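Local coordinates for protein putative mannose-6-phosphate isomerase YvyI (Bacillus subtilis, PDB 1QWR) that probably catalyses the zinc-dependent interconversion of D-mannose 6-phosphate and D-fructose 6-phosphate, as a type 1 mannose-6-phosphate isomerase, at residues Gln266-Ser269 and Phe270-Cys273. Sequence-based numbering, arbitrary orientation.
Sequences QDES and FLIC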
loop_
_atom_site.group_PDB
_atom_site.type_symbol
_atom_site.label_atom_id
_atom_site.label_comp_id
_atom_site.label_asym_id
_atom_site.label_seq_id
_atom_site.Cartn_x
_atom_site.Cartn_y
_atom_site.Cartn_z
ATOM N N GLN A 266 21.111 -2.178 -6.654
ATOM C CA GLN A 266 20.017 -2.915 -6.036
ATOM C C GLN A 266 20.732 -3.791 -5.027
ATOM O O GLN A 266 21.197 -4.874 -5.365
ATOM C CB GLN A 266 19.311 -3.788 -7.076
ATOM C CG GLN A 266 17.882 -4.192 -6.693
ATOM C CD GLN A 266 17.823 -4.839 -5.329
ATOM O OE1 GLN A 266 17.860 -4.168 -4.297
ATOM N NE2 GLN A 266 17.747 -6.147 -5.320
ATOM N N ASP A 267 20.856 -3.321 -3.795
ATOM C CA ASP A 267 21.582 -4.120 -2.809
ATOM C C ASP A 267 20.704 -4.821 -1.790
ATOM O O ASP A 267 21.210 -5.321 -0.794
ATOM C CB ASP A 267 22.619 -3.270 -2.074
ATOM C CG ASP A 267 23.702 -2.739 -2.995
ATOM O OD1 ASP A 267 24.334 -3.545 -3.725
ATOM O OD2 ASP A 267 23.923 -1.509 -2.989
ATOM N N GLU A 268 19.394 -4.853 -2.026
ATOM C CA GLU A 268 18.487 -5.528 -1.100
ATOM C C GLU A 268 18.103 -6.889 -1.677
ATOM O O GLU A 268 18.555 -7.270 -2.759
ATOM C CB GLU A 268 17.213 -4.696 -0.887
ATOM C CG GLU A 268 17.432 -3.280 -0.329
ATOM C CD GLU A 268 18.127 -3.266 1.029
ATOM O OE1 GLU A 268 17.867 -4.175 1.847
ATOM O OE2 GLU A 268 18.928 -2.332 1.283
ATOM N N SER A 269 17.254 -7.617 -0.964
ATOM C CA SER A 269 16.811 -8.923 -1.457
ATOM C C SER A 269 16.018 -8.745 -2.755
ATOM O O SER A 269 16.048 -9.595 -3.635
ATOM C CB SER A 269 15.964 -9.614 -0.402
ATOM O OG SER A 269 16.805 -9.986 0.675
ATOM N N PHE A 270 15.274 -7.649 -2.831
ATOM C CA PHE A 270 14.523 -7.262 -4.028
ATOM C C PHE A 270 13.891 -5.908 -3.722
ATOM O O PHE A 270 13.723 -5.556 -2.551
ATOM C CB PHE A 270 13.441 -8.286 -4.395
ATOM C CG PHE A 270 12.438 -8.531 -3.310
ATOM C CD1 PHE A 270 11.243 -7.801 -3.254
ATOM C CD2 PHE A 270 12.674 -9.516 -2.354
ATOM C CE1 PHE A 270 10.297 -8.057 -2.255
ATOM C CE2 PHE A 270 11.744 -9.775 -1.353
ATOM C CZ PHE A 270 10.550 -9.051 -1.297
ATOM N N LEU A 271 13.566 -5.138 -4.756
ATOM C CA LEU A 271 12.934 -3.829 -4.543
ATOM C C LEU A 271 11.595 -3.799 -5.245
ATOM O O LEU A 271 11.500 -4.220 -6.396
ATOM C CB LEU A 271 13.801 -2.703 -5.120
ATOM C CG LEU A 271 15.157 -2.448 -4.463
ATOM C CD1 LEU A 271 15.816 -1.234 -5.147
ATOM C CD2 LEU A 271 14.982 -2.199 -2.958
ATOM N N ILE A 272 10.576 -3.319 -4.543
ATOM C CA ILE A 272 9.225 -3.165 -5.073
ATOM C C ILE A 272 9.144 -1.693 -5.496
ATOM O O ILE A 272 9.336 -0.807 -4.653
ATOM C CB ILE A 272 8.175 -3.423 -3.994
ATOM C CG1 ILE A 272 8.223 -4.890 -3.580
ATOM C CG2 ILE A 272 6.774 -2.987 -4.509
ATOM C CD1 ILE A 272 7.400 -5.215 -2.315
ATOM N N CYS A 273 8.803 -1.436 -6.765
ATOM C CA CYS A 273 8.783 -0.081 -7.309
ATOM C C CYS A 273 7.489 0.316 -8.017
ATOM O O CYS A 273 6.958 -0.466 -8.818
ATOM C CB CYS A 273 9.936 0.082 -8.325
ATOM S SG CYS A 273 11.562 -0.474 -7.713
#
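The amide end of Gln-266 lies against Leu-271, its OE1 only 3.2 Å from Leu-271 CG, while NE2 of the same amide sits 3.6 Å from Phe-270 CA. The pair is a worked example of a buried glutamine whose amide is bonded to the backbone of its own loop. CG of Gln-266 stands opposite its own backbone N (chi1 -159°), and a bend at chi2 (-53°) folds the amide back over the loop. There both ends of the amide engage one residue: Glu-268 N donates to Gln-266 OE1 at 2.8 Å, and Gln-266 NE2 donates to Glu-268 O at 2.9 Å, from above that carbonyl's plane. This pair of bonds fixes the rotation of the amide, and NE2 also gives a hydrogen bond to Pro-300 O. Gln-266 and Leu-271 point opposite ways as they pass, flank against flank. Leu-271 CD2 also meets the aliphatic part of Glu-268, 3.8 Å from its CG, whereas the carboxylate turns away. Phe-270, with CG placed between its backbone N and carbonyl carbon (chi1 58°), brings its ring beside Ser-269, whose CB is 3.8 Å from Phe-270 CD2; the same ring meets Phe-75 edge-to-face. Within the C-terminal cupin domain, the loop joins strand 261-264 to strand 271-276, which lies between strands 296-299 and 312-318, antiparallel to both.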